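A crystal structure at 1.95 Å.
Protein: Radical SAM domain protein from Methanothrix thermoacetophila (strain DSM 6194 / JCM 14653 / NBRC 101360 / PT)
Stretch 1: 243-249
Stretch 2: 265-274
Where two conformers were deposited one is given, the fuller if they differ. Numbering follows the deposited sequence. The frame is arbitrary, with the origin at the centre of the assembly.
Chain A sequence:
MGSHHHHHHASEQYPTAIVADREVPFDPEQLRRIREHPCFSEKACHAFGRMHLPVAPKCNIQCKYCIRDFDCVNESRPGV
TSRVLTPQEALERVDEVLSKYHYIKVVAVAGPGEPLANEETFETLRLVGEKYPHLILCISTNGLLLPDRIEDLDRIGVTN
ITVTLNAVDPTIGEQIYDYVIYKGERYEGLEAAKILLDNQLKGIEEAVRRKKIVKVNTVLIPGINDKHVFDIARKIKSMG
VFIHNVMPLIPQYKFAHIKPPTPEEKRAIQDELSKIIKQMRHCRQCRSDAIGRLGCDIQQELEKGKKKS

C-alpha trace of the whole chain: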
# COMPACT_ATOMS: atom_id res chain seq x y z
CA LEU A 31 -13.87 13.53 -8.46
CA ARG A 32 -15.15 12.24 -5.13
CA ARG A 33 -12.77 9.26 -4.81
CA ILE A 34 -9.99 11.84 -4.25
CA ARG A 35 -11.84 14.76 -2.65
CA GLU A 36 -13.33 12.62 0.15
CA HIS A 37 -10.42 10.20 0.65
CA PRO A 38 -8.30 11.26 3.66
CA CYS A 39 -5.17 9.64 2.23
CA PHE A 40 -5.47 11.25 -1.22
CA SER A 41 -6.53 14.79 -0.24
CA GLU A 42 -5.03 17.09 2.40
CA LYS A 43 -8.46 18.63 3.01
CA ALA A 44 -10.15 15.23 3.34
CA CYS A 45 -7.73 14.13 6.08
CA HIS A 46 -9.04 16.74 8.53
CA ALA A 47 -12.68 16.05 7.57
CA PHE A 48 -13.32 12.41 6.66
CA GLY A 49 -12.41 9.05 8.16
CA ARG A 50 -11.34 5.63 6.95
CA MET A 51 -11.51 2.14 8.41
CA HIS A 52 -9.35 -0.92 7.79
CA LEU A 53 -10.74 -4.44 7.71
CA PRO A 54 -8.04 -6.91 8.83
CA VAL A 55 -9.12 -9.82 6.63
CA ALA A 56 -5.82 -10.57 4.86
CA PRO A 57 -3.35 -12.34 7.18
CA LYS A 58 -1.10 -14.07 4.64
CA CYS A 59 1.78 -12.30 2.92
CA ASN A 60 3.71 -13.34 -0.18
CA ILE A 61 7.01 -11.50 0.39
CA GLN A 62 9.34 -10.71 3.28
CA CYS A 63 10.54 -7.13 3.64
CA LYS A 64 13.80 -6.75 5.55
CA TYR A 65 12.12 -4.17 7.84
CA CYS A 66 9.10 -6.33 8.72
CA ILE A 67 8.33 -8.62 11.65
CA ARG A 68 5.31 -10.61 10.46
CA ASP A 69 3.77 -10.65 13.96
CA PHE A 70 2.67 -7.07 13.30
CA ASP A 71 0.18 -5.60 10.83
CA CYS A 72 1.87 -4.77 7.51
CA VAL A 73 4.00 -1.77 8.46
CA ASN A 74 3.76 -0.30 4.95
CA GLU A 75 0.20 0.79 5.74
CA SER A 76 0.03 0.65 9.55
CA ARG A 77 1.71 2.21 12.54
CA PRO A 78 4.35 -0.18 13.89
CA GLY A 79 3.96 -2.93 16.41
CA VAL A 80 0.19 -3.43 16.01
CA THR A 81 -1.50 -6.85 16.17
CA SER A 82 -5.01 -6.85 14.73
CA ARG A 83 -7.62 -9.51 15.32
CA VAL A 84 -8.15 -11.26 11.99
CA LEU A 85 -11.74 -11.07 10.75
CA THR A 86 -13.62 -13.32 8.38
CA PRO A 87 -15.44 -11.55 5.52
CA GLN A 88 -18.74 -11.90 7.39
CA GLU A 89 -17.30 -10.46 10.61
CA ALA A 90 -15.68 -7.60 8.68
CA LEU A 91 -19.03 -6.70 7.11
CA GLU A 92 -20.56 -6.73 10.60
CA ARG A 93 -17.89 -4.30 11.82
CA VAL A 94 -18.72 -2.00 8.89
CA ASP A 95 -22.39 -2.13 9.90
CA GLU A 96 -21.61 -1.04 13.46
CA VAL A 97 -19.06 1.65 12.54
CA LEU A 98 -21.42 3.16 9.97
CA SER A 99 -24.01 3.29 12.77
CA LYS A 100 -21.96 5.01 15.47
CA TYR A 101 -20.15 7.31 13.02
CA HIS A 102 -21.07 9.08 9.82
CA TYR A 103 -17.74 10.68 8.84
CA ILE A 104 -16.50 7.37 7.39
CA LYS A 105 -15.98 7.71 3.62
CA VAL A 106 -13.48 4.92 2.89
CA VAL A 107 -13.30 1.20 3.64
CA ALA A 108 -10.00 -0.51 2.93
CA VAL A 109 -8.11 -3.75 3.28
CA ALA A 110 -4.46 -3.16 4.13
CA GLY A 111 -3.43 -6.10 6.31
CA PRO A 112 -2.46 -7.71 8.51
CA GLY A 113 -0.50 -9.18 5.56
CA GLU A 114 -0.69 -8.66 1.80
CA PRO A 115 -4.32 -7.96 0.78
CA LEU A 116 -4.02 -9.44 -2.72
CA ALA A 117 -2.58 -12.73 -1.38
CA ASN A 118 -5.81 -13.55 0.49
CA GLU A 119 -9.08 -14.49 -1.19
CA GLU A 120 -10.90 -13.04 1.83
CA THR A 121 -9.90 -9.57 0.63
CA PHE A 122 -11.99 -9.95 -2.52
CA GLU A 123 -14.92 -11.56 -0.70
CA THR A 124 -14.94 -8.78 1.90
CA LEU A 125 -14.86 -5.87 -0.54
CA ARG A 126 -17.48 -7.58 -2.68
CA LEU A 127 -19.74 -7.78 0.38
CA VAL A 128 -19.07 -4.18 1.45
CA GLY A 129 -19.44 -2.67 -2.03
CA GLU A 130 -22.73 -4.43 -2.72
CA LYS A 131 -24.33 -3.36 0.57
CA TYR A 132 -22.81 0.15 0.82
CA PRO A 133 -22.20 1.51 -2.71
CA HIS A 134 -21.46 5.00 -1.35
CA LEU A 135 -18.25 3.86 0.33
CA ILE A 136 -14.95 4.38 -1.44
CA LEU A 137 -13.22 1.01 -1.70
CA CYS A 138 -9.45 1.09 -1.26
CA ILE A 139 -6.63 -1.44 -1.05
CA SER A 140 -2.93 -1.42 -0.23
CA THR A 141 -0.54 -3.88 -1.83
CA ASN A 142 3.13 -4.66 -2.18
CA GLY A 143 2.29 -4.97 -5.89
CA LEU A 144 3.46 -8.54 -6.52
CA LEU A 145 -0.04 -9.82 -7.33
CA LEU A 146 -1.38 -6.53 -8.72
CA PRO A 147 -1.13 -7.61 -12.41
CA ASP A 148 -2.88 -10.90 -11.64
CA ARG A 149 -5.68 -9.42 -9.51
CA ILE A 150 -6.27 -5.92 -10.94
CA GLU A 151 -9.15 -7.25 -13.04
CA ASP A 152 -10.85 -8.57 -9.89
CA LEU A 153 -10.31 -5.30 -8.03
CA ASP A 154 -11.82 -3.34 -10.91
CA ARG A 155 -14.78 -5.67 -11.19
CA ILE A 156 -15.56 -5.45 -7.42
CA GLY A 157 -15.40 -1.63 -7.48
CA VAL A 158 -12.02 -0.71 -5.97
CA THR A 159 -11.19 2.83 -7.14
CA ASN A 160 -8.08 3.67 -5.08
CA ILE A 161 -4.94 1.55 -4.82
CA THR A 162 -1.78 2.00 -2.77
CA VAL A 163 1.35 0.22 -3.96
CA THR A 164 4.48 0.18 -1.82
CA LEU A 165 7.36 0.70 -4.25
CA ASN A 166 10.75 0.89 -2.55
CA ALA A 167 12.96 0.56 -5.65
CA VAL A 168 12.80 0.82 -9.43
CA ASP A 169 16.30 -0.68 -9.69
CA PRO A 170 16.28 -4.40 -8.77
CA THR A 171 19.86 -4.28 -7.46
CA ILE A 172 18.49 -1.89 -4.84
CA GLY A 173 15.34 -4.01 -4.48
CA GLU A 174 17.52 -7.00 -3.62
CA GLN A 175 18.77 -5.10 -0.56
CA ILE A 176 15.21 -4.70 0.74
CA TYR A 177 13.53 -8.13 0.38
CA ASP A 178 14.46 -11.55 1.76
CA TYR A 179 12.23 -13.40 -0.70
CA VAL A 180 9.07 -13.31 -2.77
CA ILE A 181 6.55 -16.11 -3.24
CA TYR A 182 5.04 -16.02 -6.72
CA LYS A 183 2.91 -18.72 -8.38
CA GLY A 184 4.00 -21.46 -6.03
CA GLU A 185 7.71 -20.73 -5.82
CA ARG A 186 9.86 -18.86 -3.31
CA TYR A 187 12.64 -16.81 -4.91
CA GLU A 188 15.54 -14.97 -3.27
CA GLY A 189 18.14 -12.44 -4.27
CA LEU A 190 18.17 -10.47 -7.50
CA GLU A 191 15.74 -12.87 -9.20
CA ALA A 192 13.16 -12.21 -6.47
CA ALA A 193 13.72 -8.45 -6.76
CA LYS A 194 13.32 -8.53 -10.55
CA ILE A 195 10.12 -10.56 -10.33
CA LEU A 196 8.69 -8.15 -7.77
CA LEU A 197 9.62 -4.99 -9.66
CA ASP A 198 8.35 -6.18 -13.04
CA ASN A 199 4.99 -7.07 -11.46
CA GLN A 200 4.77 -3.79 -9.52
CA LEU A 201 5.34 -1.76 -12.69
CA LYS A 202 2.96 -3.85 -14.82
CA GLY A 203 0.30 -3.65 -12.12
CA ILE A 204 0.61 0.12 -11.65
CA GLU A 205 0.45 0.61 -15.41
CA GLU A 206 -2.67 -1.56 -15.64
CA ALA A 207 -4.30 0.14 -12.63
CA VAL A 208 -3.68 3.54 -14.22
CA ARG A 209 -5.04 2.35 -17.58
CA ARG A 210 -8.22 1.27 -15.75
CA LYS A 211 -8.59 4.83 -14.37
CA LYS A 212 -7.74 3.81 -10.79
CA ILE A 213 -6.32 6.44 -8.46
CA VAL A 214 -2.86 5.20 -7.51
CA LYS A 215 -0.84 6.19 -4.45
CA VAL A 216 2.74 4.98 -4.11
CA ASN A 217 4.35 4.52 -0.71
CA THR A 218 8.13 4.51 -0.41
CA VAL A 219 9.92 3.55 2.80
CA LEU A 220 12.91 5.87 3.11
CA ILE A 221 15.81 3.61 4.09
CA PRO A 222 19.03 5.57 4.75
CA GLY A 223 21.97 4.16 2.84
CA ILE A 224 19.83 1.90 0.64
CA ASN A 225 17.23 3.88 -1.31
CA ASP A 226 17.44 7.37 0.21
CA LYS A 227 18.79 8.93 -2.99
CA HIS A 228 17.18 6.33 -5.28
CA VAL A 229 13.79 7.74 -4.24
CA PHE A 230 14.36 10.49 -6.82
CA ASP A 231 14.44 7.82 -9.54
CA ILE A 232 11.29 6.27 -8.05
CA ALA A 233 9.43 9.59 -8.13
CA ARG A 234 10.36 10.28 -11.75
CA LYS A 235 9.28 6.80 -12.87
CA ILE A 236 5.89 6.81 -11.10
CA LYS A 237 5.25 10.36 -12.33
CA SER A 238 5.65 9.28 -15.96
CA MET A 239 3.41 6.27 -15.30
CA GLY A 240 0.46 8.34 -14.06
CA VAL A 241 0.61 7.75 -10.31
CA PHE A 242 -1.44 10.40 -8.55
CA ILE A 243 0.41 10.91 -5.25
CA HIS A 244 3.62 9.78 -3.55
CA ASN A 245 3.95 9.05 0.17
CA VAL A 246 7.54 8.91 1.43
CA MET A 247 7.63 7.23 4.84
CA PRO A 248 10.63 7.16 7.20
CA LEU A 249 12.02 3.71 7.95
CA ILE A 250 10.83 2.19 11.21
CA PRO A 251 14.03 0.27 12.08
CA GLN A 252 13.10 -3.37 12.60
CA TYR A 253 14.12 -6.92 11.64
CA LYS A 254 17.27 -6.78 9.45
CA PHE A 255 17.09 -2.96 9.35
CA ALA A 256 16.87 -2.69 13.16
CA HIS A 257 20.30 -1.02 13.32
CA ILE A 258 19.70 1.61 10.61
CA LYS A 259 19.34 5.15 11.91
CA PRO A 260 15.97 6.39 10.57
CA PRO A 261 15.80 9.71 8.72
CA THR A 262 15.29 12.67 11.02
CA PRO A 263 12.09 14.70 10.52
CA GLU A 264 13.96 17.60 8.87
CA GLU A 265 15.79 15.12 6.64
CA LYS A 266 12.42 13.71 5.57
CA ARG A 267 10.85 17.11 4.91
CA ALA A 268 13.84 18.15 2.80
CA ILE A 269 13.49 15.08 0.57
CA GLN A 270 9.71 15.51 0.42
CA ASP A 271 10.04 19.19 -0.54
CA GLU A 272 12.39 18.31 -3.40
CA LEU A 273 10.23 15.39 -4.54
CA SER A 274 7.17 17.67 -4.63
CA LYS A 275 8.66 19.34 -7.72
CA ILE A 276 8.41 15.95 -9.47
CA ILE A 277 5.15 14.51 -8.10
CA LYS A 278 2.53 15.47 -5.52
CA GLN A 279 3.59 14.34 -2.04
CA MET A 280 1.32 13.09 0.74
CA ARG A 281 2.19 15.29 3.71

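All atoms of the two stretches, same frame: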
# COMPACT_ATOMS: atom_id res chain seq x y z
N ILE A 243 -0.22 10.31 -6.42
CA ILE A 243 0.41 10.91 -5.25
C ILE A 243 1.46 9.95 -4.70
O ILE A 243 1.35 8.73 -4.83
CB ILE A 243 -0.65 11.29 -4.19
CG1 ILE A 243 -0.05 12.15 -3.08
CG2 ILE A 243 -1.34 10.05 -3.64
CD1 ILE A 243 -1.08 12.74 -2.14
N HIS A 244 2.47 10.52 -4.05
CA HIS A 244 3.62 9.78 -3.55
C HIS A 244 3.74 10.03 -2.05
O HIS A 244 3.72 11.18 -1.61
CB HIS A 244 4.90 10.25 -4.25
CG HIS A 244 6.09 9.38 -4.01
ND1 HIS A 244 7.38 9.81 -4.25
CD2 HIS A 244 6.20 8.09 -3.59
CE1 HIS A 244 8.23 8.84 -3.97
NE2 HIS A 244 7.54 7.78 -3.57
N ASN A 245 3.88 8.96 -1.28
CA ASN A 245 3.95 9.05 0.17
C ASN A 245 5.29 8.47 0.62
O ASN A 245 5.45 7.25 0.69
CB ASN A 245 2.78 8.31 0.81
CG ASN A 245 2.88 8.25 2.32
OD1 ASN A 245 3.46 9.13 2.95
ND2 ASN A 245 2.31 7.20 2.91
N VAL A 246 6.23 9.34 0.95
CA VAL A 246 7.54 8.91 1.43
C VAL A 246 7.49 8.78 2.94
O VAL A 246 7.22 9.75 3.65
CB VAL A 246 8.64 9.88 0.99
CG1 VAL A 246 10.00 9.39 1.45
CG2 VAL A 246 8.61 10.03 -0.53
N MET A 247 7.73 7.57 3.43
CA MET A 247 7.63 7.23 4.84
C MET A 247 9.00 6.94 5.42
O MET A 247 9.77 6.18 4.81
CB MET A 247 6.72 6.01 5.04
CG MET A 247 5.41 6.07 4.27
SD MET A 247 4.47 4.53 4.43
CE MET A 247 5.58 3.37 3.65
N PRO A 248 9.35 7.50 6.57
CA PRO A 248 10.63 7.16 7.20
C PRO A 248 10.65 5.69 7.62
O PRO A 248 9.65 5.14 8.07
CB PRO A 248 10.70 8.10 8.40
CG PRO A 248 9.27 8.39 8.73
CD PRO A 248 8.57 8.45 7.39
N LEU A 249 11.80 5.05 7.42
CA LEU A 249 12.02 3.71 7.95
C LEU A 249 11.69 3.65 9.43
O LEU A 249 12.06 4.54 10.21
CB LEU A 249 13.48 3.29 7.73
CG LEU A 249 13.93 2.00 8.44
CD1 LEU A 249 13.28 0.78 7.80
CD2 LEU A 249 15.44 1.86 8.45
N GLU A 265 15.28 15.84 7.80
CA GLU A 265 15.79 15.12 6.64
C GLU A 265 14.65 14.68 5.74
O GLU A 265 14.73 14.79 4.51
CB GLU A 265 16.61 13.91 7.08
CG GLU A 265 18.05 14.22 7.48
CD GLU A 265 18.78 12.98 7.97
OE1 GLU A 265 18.20 12.22 8.78
OE2 GLU A 265 19.93 12.75 7.54
N LYS A 266 13.57 14.18 6.35
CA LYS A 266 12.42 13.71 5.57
C LYS A 266 11.73 14.86 4.85
O LYS A 266 11.37 14.74 3.68
CB LYS A 266 11.43 12.98 6.48
CG LYS A 266 10.31 12.28 5.73
CD LYS A 266 9.15 11.91 6.65
CE LYS A 266 8.21 13.08 6.86
NZ LYS A 266 7.00 12.67 7.62
N ARG A 267 11.52 15.98 5.55
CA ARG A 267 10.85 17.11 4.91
C ARG A 267 11.67 17.67 3.75
O ARG A 267 11.11 18.13 2.76
CB ARG A 267 10.55 18.20 5.93
CG ARG A 267 9.80 17.70 7.14
CD ARG A 267 9.21 18.85 7.94
NE ARG A 267 9.04 18.50 9.34
CZ ARG A 267 9.92 18.78 10.30
NH1 ARG A 267 9.69 18.42 11.55
NH2 ARG A 267 11.04 19.43 9.99
N ALA A 268 13.00 17.63 3.87
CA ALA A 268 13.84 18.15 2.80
C ALA A 268 13.70 17.30 1.54
O ALA A 268 13.59 17.83 0.43
CB ALA A 268 15.29 18.22 3.25
N ILE A 269 13.71 15.97 1.70
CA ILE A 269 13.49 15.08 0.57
C ILE A 269 12.09 15.29 -0.00
O ILE A 269 11.91 15.42 -1.22
CB ILE A 269 13.73 13.62 0.99
CG1 ILE A 269 15.23 13.37 1.17
CG2 ILE A 269 13.15 12.66 -0.03
CD1 ILE A 269 15.55 12.14 1.99
N GLN A 270 11.08 15.34 0.87
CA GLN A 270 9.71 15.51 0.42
C GLN A 270 9.53 16.81 -0.35
O GLN A 270 8.85 16.85 -1.38
CB GLN A 270 8.75 15.47 1.61
CG GLN A 270 8.41 14.08 2.11
CD GLN A 270 7.48 14.13 3.31
OE1 GLN A 270 7.59 15.01 4.16
NE2 GLN A 270 6.56 13.17 3.38
N ASP A 271 10.13 17.90 0.15
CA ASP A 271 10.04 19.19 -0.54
C ASP A 271 10.64 19.12 -1.94
O ASP A 271 10.07 19.67 -2.89
CB ASP A 271 10.72 20.27 0.29
CG ASP A 271 9.92 20.64 1.51
OD1 ASP A 271 8.76 20.17 1.61
OD2 ASP A 271 10.44 21.38 2.37
N GLU A 272 11.78 18.45 -2.08
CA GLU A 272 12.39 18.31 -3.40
C GLU A 272 11.56 17.40 -4.29
O GLU A 272 11.41 17.66 -5.49
CB GLU A 272 13.82 17.77 -3.26
CG GLU A 272 14.85 18.80 -2.85
CD GLU A 272 15.67 19.28 -4.03
OE1 GLU A 272 15.32 18.95 -5.18
OE2 GLU A 272 16.68 20.00 -3.81
N LEU A 273 11.02 16.31 -3.73
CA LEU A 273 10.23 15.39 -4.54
C LEU A 273 8.90 16.00 -4.96
O LEU A 273 8.30 15.53 -5.93
CB LEU A 273 9.99 14.08 -3.78
CG LEU A 273 11.21 13.22 -3.43
CD1 LEU A 273 10.77 12.02 -2.63
CD2 LEU A 273 11.96 12.78 -4.69
N SER A 274 8.43 17.03 -4.25
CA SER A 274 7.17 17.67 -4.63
C SER A 274 7.28 18.36 -5.99
O SER A 274 6.26 18.56 -6.66
CB SER A 274 6.75 18.68 -3.57
OG SER A 274 7.69 19.73 -3.48
O HOH W 1 5.60 12.19 0.77

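A short β-strand and an α-helix pack nearly antiparallel through a small, mostly apolar contact centred on Val246, with a single water joining the strand backbone to a glutamine of the helix. The strand, 243-248, and the helix that includes 265-273 run at 163° to each other, and their axes come within 9.5 Å, close enough for side chains to fill the space between them. The contact is modest, burying 257 Å² summed over both sides.

The register follows the repeats of the two elements. Val246 lies opposite Gln270, their CA atoms 7.0 Å apart, and Pro248 lies opposite Lys266 at the same CA-CA distance. Two residues along an extended strand thus match about one turn of helix. Because side chains alternate along a strand, His244 and Val246 direct their CA-to-CB bonds toward the helix, whereas those of Asn245 and Met247 point away.

Val246 contributes the largest covered area, 73 Å². Its CG2 meets Leu273 CD1 at 3.6 Å, a van der Waals contact between two buried aliphatic side chains. A β-branched valine suits this place: it favours the extended backbone and keeps its methyl groups close to the strand, while the longer leucine, with chi1 m and chi2 t, reaches across from the helix. The same Leu273 CD1 lies 4.3 Å from His244 CE1, approaching the imidazole obliquely. Both ring nitrogens of His244 are hydrogen-bonded elsewhere in the structure, so the buried ring can offer carbon to the leucine without leaving its polar atoms unsatisfied.

Gln270 supplies the polar element. Its CA-to-CB bond points sideways, but the extended side chain, with chi2 near 180°, brings its end nearer the strand. Water 1 accepts hydrogen bonds from both Gln270 NE2 and Val246 N, each at 2.9 Å. The water therefore satisfies the backbone NH of Val246 and ties it to the side-chain amide of Gln270. Gln270 NE2 also lies 3.5 Å from Val246 O. Meanwhile the CG of Gln270 comes within 4.4 Å of Val246 CB, so the aliphatic part of the side chain packs as well.

At the other end, Lys266 touches Pro248 through its CD methylene: Lys266 CD is 3.6 Å from Pro248 CD and 4.2 Å from Val246 O. Lysine suits this partly exposed position because a methylene can rest against the proline ring while the charged amine continues past it.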